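PDB 4QO5: cytochrome c-552/4 domain-containing protein from Ignicoccus hospitalis KIN4/I, which is of unknown function but probably carries electrons at the membrane through eight covalently bound c-type hemes. Local coordinates for residues Thr22-His27 with Val77-Cys82; Ala11-Val16 with Ala36-Ser41; Ile101-Thr106 with Thr191-Glu196. All blocks are in the same frame, centred on the assembly; numbering follows the deposited sequence.

Contact 1 of 3, residues Thr22-His27 with Val77-Cys82; sequences TCLSCH and VGCYEC. With HEC (heme c), chain B.
Cys23 and Cys79, the first cysteines of two CXXCH heme-attachment motifs, pack together where helix 18-30 meets helix 79-83. Cys23 CB lies 3.7 Å from Cys79 SG. Leu24 CD2 reaches the same sulfur at 3.8 Å, so Cys79 SG packs against both residues of helix 18-30. The contact is apolar, and no hydrogen bond crosses it. Each sulfur serves a different heme. Cys23 SG is linked to CAB of heme c chain B, modelled long at 2.7 Å, whereas Cys79 and Cys82 hold a neighbouring heme. Cys26 completes the first attachment: its SG lies anti to the backbone N (chi1 -168°), which carries it to CAC of heme c chain B. His27 NE2 binds the iron of heme c chain B at 2.2 Å, and His96 is the second axial ligand. Thr31 OG1 hydrogen-bonds His27 ND1 and so helps fix the turn of the imidazole. Tyr80 starts toward Cys23, but its ring leads away, and CBB of heme c chain B lies at the ring's edge, 3.6 Å from Tyr80 CD1. Behind these residues, Glu81 OE2 accepts a weak hydrogen bond from Gly78 N at 2.9 Å and also hydrogen-bonds Thr20 OG1.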
loop_
_atom_site.group_PDB
_atom_site.type_symbol
_atom_site.label_atom_id
_atom_site.label_comp_id
_atom_site.label_asym_id
_atom_site.label_seq_id
_atom_site.Cartn_x
_atom_site.Cartn_y
_atom_site.Cartn_z
ATOM N N THR A 22 17.843 -40.379 3.267
ATOM C CA THR A 22 18.966 -39.979 4.101
ATOM C C THR A 22 18.976 -38.467 4.354
ATOM O O THR A 22 19.145 -38.028 5.501
ATOM C CB THR A 22 20.293 -40.446 3.497
ATOM O OG1 THR A 22 20.251 -41.872 3.321
ATOM C CG2 THR A 22 21.444 -40.093 4.423
ATOM N N CYS A 23 18.772 -37.671 3.309
ATOM C CA CYS A 23 18.680 -36.218 3.490
ATOM C C CYS A 23 17.581 -35.871 4.482
ATOM O O CYS A 23 17.774 -35.040 5.370
ATOM C CB CYS A 23 18.337 -35.487 2.197
ATOM S SG CYS A 23 18.944 -36.220 0.675
ATOM N N LEU A 24 16.413 -36.483 4.305
ATOM C CA LEU A 24 15.263 -36.151 5.147
ATOM C C LEU A 24 15.500 -36.513 6.593
ATOM O O LEU A 24 15.058 -35.797 7.496
ATOM C CB LEU A 24 14.017 -36.890 4.683
ATOM C CG LEU A 24 13.468 -36.438 3.333
ATOM C CD1 LEU A 24 12.341 -37.366 2.903
ATOM C CD2 LEU A 24 12.989 -34.990 3.426
ATOM N N SER A 25 16.159 -37.644 6.821
ATOM C CA SER A 25 16.324 -38.131 8.187
ATOM C C SER A 25 17.120 -37.131 9.006
ATOM O O SER A 25 16.960 -37.038 10.226
ATOM C CB SER A 25 16.969 -39.517 8.217
ATOM O OG SER A 25 18.319 -39.454 7.798
ATOM N N CYS A 26 17.961 -36.355 8.333
ATOM C CA CYS A 26 18.706 -35.330 9.037
ATOM C C CYS A 26 18.069 -33.946 8.965
ATOM O O CYS A 26 17.975 -33.241 9.976
ATOM C CB CYS A 26 20.130 -35.245 8.539
ATOM S SG CYS A 26 21.061 -34.232 9.674
ATOM N N HIS A 27 17.643 -33.565 7.768
ATOM C CA HIS A 27 17.119 -32.229 7.549
ATOM C C HIS A 27 15.799 -31.964 8.251
ATOM O O HIS A 27 15.440 -30.812 8.482
ATOM C CB HIS A 27 17.047 -31.907 6.056
ATOM C CG HIS A 27 18.294 -31.264 5.556
ATOM N ND1 HIS A 27 18.507 -29.907 5.633
ATOM C CD2 HIS A 27 19.438 -31.799 5.068
ATOM C CE1 HIS A 27 19.708 -29.623 5.176
ATOM N NE2 HIS A 27 20.290 -30.752 4.825
ATOM N N VAL A 77 10.251 -36.211 -6.512
ATOM C CA VAL A 77 11.341 -35.259 -6.674
ATOM C C VAL A 77 11.741 -34.733 -5.291
ATOM O O VAL A 77 11.169 -33.746 -4.797
ATOM C CB VAL A 77 10.913 -34.094 -7.548
ATOM C CG1 VAL A 77 12.106 -33.232 -7.932
ATOM C CG2 VAL A 77 10.209 -34.613 -8.775
ATOM N N GLY A 78 12.707 -35.419 -4.688
ATOM C CA GLY A 78 13.180 -35.124 -3.344
ATOM C C GLY A 78 14.488 -34.353 -3.347
ATOM O O GLY A 78 14.994 -33.974 -4.408
ATOM N N CYS A 79 15.026 -34.115 -2.154
ATOM C CA CYS A 79 16.229 -33.308 -1.962
ATOM C C CYS A 79 17.370 -33.744 -2.894
ATOM O O CYS A 79 18.040 -32.918 -3.503
ATOM C CB CYS A 79 16.723 -33.442 -0.512
ATOM S SG CYS A 79 15.409 -33.659 0.759
ATOM N N TYR A 80 17.591 -35.046 -2.992
ATOM C CA TYR A 80 18.705 -35.528 -3.799
ATOM C C TYR A 80 18.413 -35.416 -5.295
ATOM O O TYR A 80 19.321 -35.188 -6.098
ATOM C CB TYR A 80 19.060 -36.963 -3.425
ATOM C CG TYR A 80 20.209 -37.499 -4.256
ATOM C CD1 TYR A 80 21.516 -37.143 -3.957
ATOM C CD2 TYR A 80 19.977 -38.326 -5.349
ATOM C CE1 TYR A 80 22.577 -37.616 -4.714
ATOM C CE2 TYR A 80 21.037 -38.804 -6.115
ATOM C CZ TYR A 80 22.328 -38.440 -5.785
ATOM O OH TYR A 80 23.394 -38.894 -6.529
ATOM N N GLU A 81 17.139 -35.545 -5.662
ATOM C CA GLU A 81 16.763 -35.528 -7.070
ATOM C C GLU A 81 17.097 -34.179 -7.703
ATOM O O GLU A 81 17.566 -34.131 -8.832
ATOM C CB GLU A 81 15.286 -35.899 -7.266
ATOM C CG GLU A 81 14.984 -37.386 -7.053
ATOM C CD GLU A 81 15.387 -37.902 -5.667
ATOM O OE1 GLU A 81 16.232 -38.826 -5.588
ATOM O OE2 GLU A 81 14.857 -37.394 -4.651
ATOM N N CYS A 82 16.894 -33.088 -6.972
ATOM C CA CYS A 82 17.330 -31.762 -7.450
ATOM C C CYS A 82 18.790 -31.417 -7.161
ATOM O O CYS A 82 19.540 -31.054 -8.063
ATOM C CB CYS A 82 16.431 -30.664 -6.892
ATOM S SG CYS A 82 14.837 -30.742 -7.702
HETATM FE FE HEC B . 22.292 -31.200 4.121
HETATM C CHA HEC B . 23.298 -27.942 4.460
HETATM C CHB HEC B . 20.930 -30.522 1.109
HETATM C CHC HEC B . 22.112 -34.522 3.511
HETATM C CHD HEC B . 22.882 -31.815 7.414
HETATM N NA HEC B . 22.115 -29.518 3.013
HETATM C C1A HEC B . 22.732 -28.313 3.254
HETATM C C2A HEC B . 22.641 -27.515 2.052
HETATM C C3A HEC B . 21.994 -28.226 1.123
HETATM C C4A HEC B . 21.635 -29.501 1.713
HETATM C CMA HEC B . 21.643 -27.794 -0.325
HETATM C CAA HEC B . 23.230 -26.097 1.876
HETATM C CBA HEC B . 24.736 -26.294 1.725
HETATM C CGA HEC B . 25.452 -25.027 1.335
HETATM O O1A HEC B . 24.854 -23.918 1.385
HETATM O O2A HEC B . 26.642 -25.136 0.948
HETATM N NB HEC B . 21.574 -32.291 2.634
HETATM C C1B HEC B . 21.153 -31.831 1.402
HETATM C C2B HEC B . 21.020 -32.931 0.500
HETATM C C3B HEC B . 21.413 -34.023 1.181
HETATM C C4B HEC B . 21.716 -33.648 2.529
HETATM C CMB HEC B . 20.582 -32.741 -0.978
HETATM C CAB HEC B . 21.579 -35.503 0.796
HETATM C CBB HEC B . 21.969 -35.745 -0.677
HETATM N NC HEC B . 22.414 -32.865 5.261
HETATM C C1C HEC B . 22.427 -34.154 4.797
HETATM C C2C HEC B . 22.605 -35.057 5.917
HETATM C C3C HEC B . 23.066 -34.304 6.937
HETATM C C4C HEC B . 22.793 -32.914 6.589
HETATM C CMC HEC B . 22.940 -36.533 5.630
HETATM C CAC HEC B . 23.565 -34.740 8.353
HETATM C CBC HEC B . 24.429 -36.003 8.524
HETATM N ND HEC B . 22.978 -30.055 5.687
HETATM C C1D HEC B . 23.090 -30.521 6.995
HETATM C C2D HEC B . 23.459 -29.425 7.851
HETATM C C3D HEC B . 23.602 -28.214 6.931
HETATM C C4D HEC B . 23.281 -28.696 5.606
HETATM C CMD HEC B . 23.684 -29.474 9.381
HETATM C CAD HEC B . 23.971 -26.772 7.331
HETATM C CBD HEC B . 22.843 -26.194 8.176
HETATM C CGD HEC B . 23.173 -24.785 8.597
HETATM O O1D HEC B . 22.472 -24.259 9.500
HETATM O O2D HEC B . 24.128 -24.181 8.041
#

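Contact 2 of 3, residues Ala11-Val16 with Ala36-Ser41; sequences AKLKNV and ADWLKS. With HEC (heme c), chain C.
Leu13 and Leu39 mark the nearest backbone approach, with their CA atoms 9.0 Å apart, so the irregular segment 11-16 and segment 36-41, on helix 32-39, meet through side chains alone. This is a loop-on-helix packing at the heme-bearing N-terminal part of a multiheme cytochrome c. Leu13 carries the contact. Its CD1 comes in at the edge of the Trp38 indole, near the ring plane, and lies 3.6 Å from Trp38 CZ3. The same methyl touches Leu39 CD2 at 3.8 Å, and Leu13 CD2 reaches that Leu39 methyl from slightly farther off. The leucines cross obliquely and form no hydrogen bond.

Trp38 joins this apolar cluster to a heme. Its CG stands anti to the backbone N (chi1 174°), which brings the indole's rim to Leu13 and one face to heme c chain C. That face carries the thioether arm of the heme: CAB sits 3.8 Å above the indole plane, offset toward the rim. Trp38 CB packs against CBB of heme c chain C at 3.5 Å. The polar edge of the indole is satisfied outside the contact, where NE1 hydrogen-bonds Val77 O. That one bond, with the heme over a face and Leu13 at the edge, probably limits how far the indole can turn. On the same helix Asp37 OD2 accepts from the backbone N of His222, an axial ligand of one of the hemes. The second subunit packs nearby, with its Thr280 against Asp37 and Lys40.

Trp38 O takes two donors from one residue: Ser41 N at 3.0 Å, and Ser41 OG in the carbonyl plane at 2.7 Å, with a C=O...O angle of 146°.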
loop_
_atom_site.group_PDB
_atom_site.type_symbol
_atom_site.label_atom_id
_atom_site.label_comp_id
_atom_site.label_asym_id
_atom_site.label_seq_id
_atom_site.Cartn_x
_atom_site.Cartn_y
_atom_site.Cartn_z
ATOM N N ALA A 11 7.109 -40.405 7.045
ATOM C CA ALA A 11 6.910 -41.855 7.073
ATOM C C ALA A 11 5.802 -42.325 6.125
ATOM O O ALA A 11 5.822 -43.464 5.658
ATOM C CB ALA A 11 6.614 -42.319 8.489
ATOM N N LYS A 12 4.837 -41.452 5.856
ATOM C CA LYS A 12 3.714 -41.790 4.987
ATOM C C LYS A 12 4.025 -41.585 3.503
ATOM O O LYS A 12 3.234 -41.973 2.646
ATOM C CB LYS A 12 2.465 -40.976 5.360
ATOM C CG LYS A 12 1.541 -41.655 6.378
ATOM C CD LYS A 12 1.805 -43.165 6.463
ATOM C CE LYS A 12 0.746 -43.894 7.289
ATOM N NZ LYS A 12 -0.580 -43.949 6.608
ATOM N N LEU A 13 5.153 -40.955 3.198
ATOM C CA LEU A 13 5.537 -40.741 1.805
ATOM C C LEU A 13 5.761 -42.060 1.086
ATOM O O LEU A 13 6.013 -43.092 1.703
ATOM C CB LEU A 13 6.821 -39.915 1.718
ATOM C CG LEU A 13 6.693 -38.467 2.186
ATOM C CD1 LEU A 13 8.060 -37.813 2.226
ATOM C CD2 LEU A 13 5.739 -37.697 1.260
ATOM N N LYS A 14 5.678 -42.031 -0.233
ATOM C CA LYS A 14 6.005 -43.222 -0.990
ATOM C C LYS A 14 6.884 -42.845 -2.155
ATOM O O LYS A 14 6.928 -41.671 -2.565
ATOM C CB LYS A 14 4.748 -43.941 -1.468
ATOM C CG LYS A 14 3.829 -43.088 -2.308
ATOM C CD LYS A 14 2.571 -43.853 -2.677
ATOM C CE LYS A 14 1.552 -42.934 -3.322
ATOM N NZ LYS A 14 0.348 -43.670 -3.802
ATOM N N ASN A 15 7.603 -43.844 -2.656
ATOM C CA ASN A 15 8.495 -43.685 -3.797
ATOM C C ASN A 15 9.564 -42.631 -3.562
ATOM O O ASN A 15 9.911 -41.873 -4.468
ATOM C CB ASN A 15 7.686 -43.383 -5.070
ATOM C CG ASN A 15 6.673 -44.466 -5.373
ATOM O OD1 ASN A 15 7.008 -45.649 -5.365
ATOM N ND2 ASN A 15 5.423 -44.071 -5.618
ATOM N N VAL A 16 10.077 -42.586 -2.333
ATOM C CA VAL A 16 11.201 -41.730 -2.004
ATOM C C VAL A 16 12.506 -42.485 -2.301
ATOM O O VAL A 16 12.624 -43.673 -2.012
ATOM C CB VAL A 16 11.138 -41.292 -0.531
ATOM C CG1 VAL A 16 12.213 -40.269 -0.241
ATOM C CG2 VAL A 16 9.754 -40.702 -0.236
ATOM N N ALA A 36 9.160 -29.244 5.851
ATOM C CA ALA A 36 7.719 -28.980 5.844
ATOM C C ALA A 36 7.270 -28.348 4.522
ATOM O O ALA A 36 6.245 -28.711 3.968
ATOM C CB ALA A 36 7.330 -28.091 7.014
ATOM N N ASP A 37 8.061 -27.409 4.018
ATOM C CA ASP A 37 7.755 -26.683 2.796
ATOM C C ASP A 37 7.782 -27.644 1.590
ATOM O O ASP A 37 6.862 -27.679 0.781
ATOM C CB ASP A 37 8.811 -25.595 2.641
ATOM C CG ASP A 37 8.331 -24.407 1.851
ATOM O OD1 ASP A 37 7.101 -24.202 1.732
ATOM O OD2 ASP A 37 9.204 -23.652 1.372
ATOM N N TRP A 38 8.834 -28.454 1.508
ATOM C CA TRP A 38 8.945 -29.486 0.474
ATOM C C TRP A 38 7.785 -30.483 0.520
ATOM O O TRP A 38 7.260 -30.883 -0.525
ATOM C CB TRP A 38 10.280 -30.227 0.624
ATOM C CG TRP A 38 10.407 -31.407 -0.312
ATOM C CD1 TRP A 38 10.701 -31.366 -1.651
ATOM C CD2 TRP A 38 10.219 -32.797 0.014
ATOM N NE1 TRP A 38 10.715 -32.642 -2.171
ATOM C CE2 TRP A 38 10.418 -33.536 -1.176
ATOM C CE3 TRP A 38 9.894 -33.485 1.190
ATOM C CZ2 TRP A 38 10.308 -34.929 -1.223
ATOM C CZ3 TRP A 38 9.790 -34.870 1.142
ATOM C CH2 TRP A 38 9.997 -35.575 -0.056
ATOM N N LEU A 39 7.376 -30.871 1.725
ATOM C CA LEU A 39 6.231 -31.777 1.895
ATOM C C LEU A 39 4.935 -31.221 1.274
ATOM O O LEU A 39 4.013 -31.985 0.954
ATOM C CB LEU A 39 6.000 -32.072 3.390
ATOM C CG LEU A 39 6.963 -33.064 4.043
ATOM C CD1 LEU A 39 6.786 -33.039 5.565
ATOM C CD2 LEU A 39 6.714 -34.464 3.515
ATOM N N LYS A 40 4.861 -29.901 1.108
ATOM C CA LYS A 40 3.646 -29.277 0.562
ATOM C C LYS A 40 3.670 -29.235 -0.955
ATOM O O LYS A 40 2.660 -28.911 -1.594
ATOM C CB LYS A 40 3.456 -27.851 1.089
ATOM C CG LYS A 40 3.263 -27.746 2.594
ATOM C CD LYS A 40 2.827 -26.334 2.974
ATOM C CE LYS A 40 3.368 -25.909 4.338
ATOM N NZ LYS A 40 2.795 -26.673 5.484
ATOM N N SER A 41 4.823 -29.535 -1.541
ATOM C CA SER A 41 4.951 -29.490 -3.004
ATOM C C SER A 41 4.325 -30.687 -3.702
ATOM O O SER A 41 4.373 -31.820 -3.216
ATOM C CB SER A 41 6.415 -29.373 -3.450
ATOM O OG SER A 41 7.116 -30.576 -3.230
HETATM FE FE HEC C . 16.462 -27.304 -2.118
HETATM C CHA HEC C . 18.203 -24.339 -2.098
HETATM C CHB HEC C . 17.758 -28.027 1.005
HETATM C CHC HEC C . 14.663 -30.077 -2.115
HETATM C CHD HEC C . 15.407 -26.653 -5.315
HETATM N NA HEC C . 17.677 -26.372 -0.791
HETATM C C1A HEC C . 18.302 -25.141 -0.998
HETATM C C2A HEC C . 19.116 -24.825 0.146
HETATM C C3A HEC C . 18.989 -25.825 1.011
HETATM C C4A HEC C . 18.091 -26.813 0.448
HETATM C CMA HEC C . 19.670 -25.916 2.394
HETATM C CAA HEC C . 20.003 -23.564 0.289
HETATM C CBA HEC C . 19.239 -22.252 0.349
HETATM C CGA HEC C . 18.811 -22.052 1.772
HETATM O O1A HEC C . 17.651 -21.601 1.967
HETATM O O2A HEC C . 19.618 -22.362 2.693
HETATM N NB HEC C . 16.356 -28.741 -0.874
HETATM C C1B HEC C . 16.847 -28.845 0.419
HETATM C C2B HEC C . 16.183 -29.914 1.108
HETATM C C3B HEC C . 15.301 -30.395 0.220
HETATM C C4B HEC C . 15.416 -29.716 -1.021
HETATM C CMB HEC C . 16.451 -30.263 2.599
HETATM C CAB HEC C . 14.177 -31.411 0.285
HETATM C CBB HEC C . 13.414 -31.342 1.653
HETATM N NC HEC C . 15.305 -28.212 -3.458
HETATM C C1C HEC C . 14.642 -29.397 -3.287
HETATM C C2C HEC C . 14.100 -29.848 -4.544
HETATM C C3C HEC C . 14.147 -28.759 -5.329
HETATM C C4C HEC C . 15.011 -27.814 -4.725
HETATM C CMC HEC C . 13.108 -31.046 -4.573
HETATM C CAC HEC C . 13.684 -28.418 -6.769
HETATM C CBC HEC C . 12.293 -28.987 -7.168
HETATM N ND HEC C . 16.769 -25.779 -3.432
HETATM C C1D HEC C . 16.173 -25.710 -4.689
HETATM C C2D HEC C . 16.471 -24.466 -5.352
HETATM C C3D HEC C . 17.367 -23.724 -4.371
HETATM C C4D HEC C . 17.498 -24.618 -3.229
HETATM C CMD HEC C . 15.921 -24.098 -6.760
HETATM C CAD HEC C . 18.044 -22.326 -4.454
HETATM C CBD HEC C . 18.140 -21.702 -5.832
HETATM C CGD HEC C . 16.885 -20.891 -6.115
HETATM O O1D HEC C . 16.805 -20.298 -7.209
HETATM O O2D HEC C . 15.975 -20.835 -5.248
#

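Contact 3 of 3, residues Ile101-Thr106 with Thr191-Glu196; sequences IHPIVT and TLVKYE. With HEC (heme c), chain B.
Ile104 and Tyr195 approach from opposite directions, methyl onto ring. Ile104 CD1 sits over one face of the phenol, 3.9 Å from the ring centroid of Tyr195 and 30° off the normal, which makes a CH-pi contact. The isoleucine reaches it with CG1 anti to its carbonyl carbon (chi1 -60°) and an extended tail. The other face of the ring is covered from within the strand by Val193 CG1, offset toward the rim. The ring is thus held between two aliphatic groups. Pro103 comes in at the ring edge instead, with its CB near the ring plane and its CD 3.4 Å from Tyr195 OH. Asp92 OD2 hydrogen-bonds that hydroxyl and also takes Ile104 N. This one carboxylate oxygen therefore ties both segments together. With an alanine in place of Tyr195, the space between Ile104 and Val193 CG1 would probably open up and Asp92 OD2 would lose its phenol partner.

Pro103 also turns toward the strand and the heme. Its CG meets Val193 CG2 at 3.9 Å and lies 3.4 Å from the propionate carbon CGA of heme c chain B. The same propionate is gripped by the strand: Val193 N donates to O2A of heme c chain B at 2.8 Å, nearly straight at 165°. Leu192 CD2 packs on the propionate arm. Within the loop, His102 O accepts from ND1 of His83, an axial ligand of a neighbouring heme. Packing of a loop and a two-stranded hairpin round a propionate makes this the propionate end of a c-type heme pocket.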
loop_
_atom_site.group_PDB
_atom_site.type_symbol
_atom_site.label_atom_id
_atom_site.label_comp_id
_atom_site.label_asym_id
_atom_site.label_seq_id
_atom_site.Cartn_x
_atom_site.Cartn_y
_atom_site.Cartn_z
ATOM N N ILE A 101 26.535 -32.664 -3.843
ATOM C CA ILE A 101 25.366 -31.801 -4.033
ATOM C C ILE A 101 25.757 -30.350 -4.276
ATOM O O ILE A 101 26.846 -29.925 -3.914
ATOM C CB ILE A 101 24.389 -31.889 -2.838
ATOM C CG1 ILE A 101 25.047 -31.348 -1.577
ATOM C CG2 ILE A 101 23.915 -33.328 -2.623
ATOM C CD1 ILE A 101 24.449 -30.046 -1.084
ATOM N N HIS A 102 24.859 -29.594 -4.896
ATOM C CA HIS A 102 25.076 -28.166 -5.098
ATOM C C HIS A 102 23.853 -27.431 -4.566
ATOM O O HIS A 102 22.729 -27.878 -4.775
ATOM C CB HIS A 102 25.308 -27.827 -6.578
ATOM C CG HIS A 102 24.189 -28.238 -7.489
ATOM N ND1 HIS A 102 24.022 -29.534 -7.927
ATOM C CD2 HIS A 102 23.178 -27.522 -8.048
ATOM C CE1 HIS A 102 22.962 -29.599 -8.715
ATOM N NE2 HIS A 102 22.421 -28.394 -8.792
ATOM N N PRO A 103 24.077 -26.311 -3.864
ATOM C CA PRO A 103 22.939 -25.607 -3.249
ATOM C C PRO A 103 22.065 -24.889 -4.266
ATOM O O PRO A 103 20.852 -24.897 -4.097
ATOM C CB PRO A 103 23.614 -24.586 -2.330
ATOM C CG PRO A 103 24.947 -25.226 -1.982
ATOM C CD PRO A 103 25.364 -25.876 -3.290
ATOM N N ILE A 104 22.656 -24.274 -5.291
ATOM C CA ILE A 104 21.845 -23.490 -6.210
ATOM C C ILE A 104 21.365 -24.366 -7.348
ATOM O O ILE A 104 22.122 -24.664 -8.281
ATOM C CB ILE A 104 22.573 -22.236 -6.753
ATOM C CG1 ILE A 104 22.970 -21.312 -5.597
ATOM C CG2 ILE A 104 21.661 -21.466 -7.731
ATOM C CD1 ILE A 104 23.804 -20.106 -6.043
ATOM N N VAL A 105 20.117 -24.809 -7.238
ATOM C CA VAL A 105 19.482 -25.575 -8.294
ATOM C C VAL A 105 19.019 -24.608 -9.392
ATOM O O VAL A 105 18.313 -23.638 -9.126
ATOM C CB VAL A 105 18.326 -26.431 -7.728
ATOM C CG1 VAL A 105 17.560 -27.135 -8.836
ATOM C CG2 VAL A 105 18.849 -27.426 -6.691
ATOM N N THR A 106 19.422 -24.871 -10.633
ATOM C CA THR A 106 19.325 -23.870 -11.685
ATOM C C THR A 106 18.288 -24.263 -12.743
ATOM O O THR A 106 17.804 -25.394 -12.729
ATOM C CB THR A 106 20.685 -23.726 -12.375
ATOM O OG1 THR A 106 20.957 -24.930 -13.096
ATOM C CG2 THR A 106 21.791 -23.456 -11.336
ATOM N N THR A 191 30.731 -28.346 5.851
ATOM C CA THR A 191 31.288 -27.358 4.942
ATOM C C THR A 191 30.200 -26.778 4.039
ATOM O O THR A 191 29.421 -27.523 3.432
ATOM C CB THR A 191 32.393 -27.977 4.071
ATOM O OG1 THR A 191 33.422 -28.501 4.913
ATOM C CG2 THR A 191 32.987 -26.935 3.146
ATOM N N LEU A 192 30.144 -25.448 3.956
ATOM C CA LEU A 192 29.143 -24.768 3.139
ATOM C C LEU A 192 29.826 -24.004 2.020
ATOM O O LEU A 192 30.996 -23.636 2.132
ATOM C CB LEU A 192 28.341 -23.779 3.992
ATOM C CG LEU A 192 27.587 -24.371 5.182
ATOM C CD1 LEU A 192 26.808 -23.271 5.922
ATOM C CD2 LEU A 192 26.642 -25.471 4.701
ATOM N N VAL A 193 29.101 -23.763 0.937
ATOM C CA VAL A 193 29.661 -22.997 -0.162
ATOM C C VAL A 193 29.669 -21.513 0.178
ATOM O O VAL A 193 28.692 -20.986 0.713
ATOM C CB VAL A 193 28.845 -23.202 -1.459
ATOM C CG1 VAL A 193 29.445 -22.381 -2.589
ATOM C CG2 VAL A 193 28.804 -24.680 -1.829
ATOM N N LYS A 194 30.766 -20.835 -0.135
ATOM C CA LYS A 194 30.812 -19.381 -0.005
ATOM C C LYS A 194 30.577 -18.730 -1.368
ATOM O O LYS A 194 31.302 -19.004 -2.324
ATOM C CB LYS A 194 32.147 -18.923 0.591
ATOM N N TYR A 195 29.557 -17.880 -1.449
ATOM C CA TYR A 195 29.197 -17.214 -2.698
ATOM C C TYR A 195 29.408 -15.712 -2.649
ATOM O O TYR A 195 29.412 -15.100 -1.573
ATOM C CB TYR A 195 27.708 -17.400 -3.011
ATOM C CG TYR A 195 27.238 -18.806 -3.260
ATOM C CD1 TYR A 195 27.435 -19.418 -4.505
ATOM C CD2 TYR A 195 26.555 -19.514 -2.275
ATOM C CE1 TYR A 195 26.976 -20.687 -4.748
ATOM C CE2 TYR A 195 26.093 -20.801 -2.510
ATOM C CZ TYR A 195 26.308 -21.374 -3.759
ATOM O OH TYR A 195 25.865 -22.639 -4.014
ATOM N N GLU A 196 29.509 -15.121 -3.836
ATOM C CA GLU A 196 29.211 -13.708 -4.029
ATOM C C GLU A 196 27.966 -13.630 -4.909
ATOM O O GLU A 196 27.893 -14.277 -5.961
ATOM C CB GLU A 196 30.367 -12.973 -4.714
ATOM C CG GLU A 196 31.652 -12.898 -3.908
ATOM C CD GLU A 196 32.743 -12.114 -4.627
ATOM O OE1 GLU A 196 32.519 -11.696 -5.786
ATOM O OE2 GLU A 196 33.825 -11.918 -4.033
HETATM FE FE HEC B . 22.292 -31.200 4.121
HETATM C CHA HEC B . 23.298 -27.942 4.460
HETATM C CHB HEC B . 20.930 -30.522 1.109
HETATM C CHC HEC B . 22.112 -34.522 3.511
HETATM C CHD HEC B . 22.882 -31.815 7.414
HETATM N NA HEC B . 22.115 -29.518 3.013
HETATM C C1A HEC B . 22.732 -28.313 3.254
HETATM C C2A HEC B . 22.641 -27.515 2.052
HETATM C C3A HEC B . 21.994 -28.226 1.123
HETATM C C4A HEC B . 21.635 -29.501 1.713
HETATM C CMA HEC B . 21.643 -27.794 -0.325
HETATM C CAA HEC B . 23.230 -26.097 1.876
HETATM C CBA HEC B . 24.736 -26.294 1.725
HETATM C CGA HEC B . 25.452 -25.027 1.335
HETATM O O1A HEC B . 24.854 -23.918 1.385
HETATM O O2A HEC B . 26.642 -25.136 0.948
HETATM N NB HEC B . 21.574 -32.291 2.634
HETATM C C1B HEC B . 21.153 -31.831 1.402
HETATM C C2B HEC B . 21.020 -32.931 0.500
HETATM C C3B HEC B . 21.413 -34.023 1.181
HETATM C C4B HEC B . 21.716 -33.648 2.529
HETATM C CMB HEC B . 20.582 -32.741 -0.978
HETATM C CAB HEC B . 21.579 -35.503 0.796
HETATM C CBB HEC B . 21.969 -35.745 -0.677
HETATM N NC HEC B . 22.414 -32.865 5.261
HETATM C C1C HEC B . 22.427 -34.154 4.797
HETATM C C2C HEC B . 22.605 -35.057 5.917
HETATM C C3C HEC B . 23.066 -34.304 6.937
HETATM C C4C HEC B . 22.793 -32.914 6.589
HETATM C CMC HEC B . 22.940 -36.533 5.630
HETATM C CAC HEC B . 23.565 -34.740 8.353
HETATM C CBC HEC B . 24.429 -36.003 8.524
HETATM N ND HEC B . 22.978 -30.055 5.687
HETATM C C1D HEC B . 23.090 -30.521 6.995
HETATM C C2D HEC B . 23.459 -29.425 7.851
HETATM C C3D HEC B . 23.602 -28.214 6.931
HETATM C C4D HEC B . 23.281 -28.696 5.606
HETATM C CMD HEC B . 23.684 -29.474 9.381
HETATM C CAD HEC B . 23.971 -26.772 7.331
HETATM C CBD HEC B . 22.843 -26.194 8.176
HETATM C CGD HEC B . 23.173 -24.785 8.597
HETATM O O1D HEC B . 22.472 -24.259 9.500
HETATM O O2D HEC B . 24.128 -24.181 8.041
#

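How the contacts relate
Contacts 1 and 2 are neighbours, with centres 10 Å apart, and their segments alternate along the chain. The order is 11-16, 22-27, 36-41, 77-82. Consecutive helices 18-30 and 32-39 carry one segment of each. Trp38 bridges the two, packing its CZ2 on Gly78 CA at 3.6 Å and its CZ3 on Leu24. Contact 3 comes later; its centre lies 16 Å from that of contact 1 and 23 Å from that of contact 2. It shares heme c chain B with contact 1: one holds the thioethers and iron, the other a propionate. Cys79 of contact 1 is bonded to heme c chain C, on which Trp38 packs. The two hemes lie close, consistent with electron transfer between them.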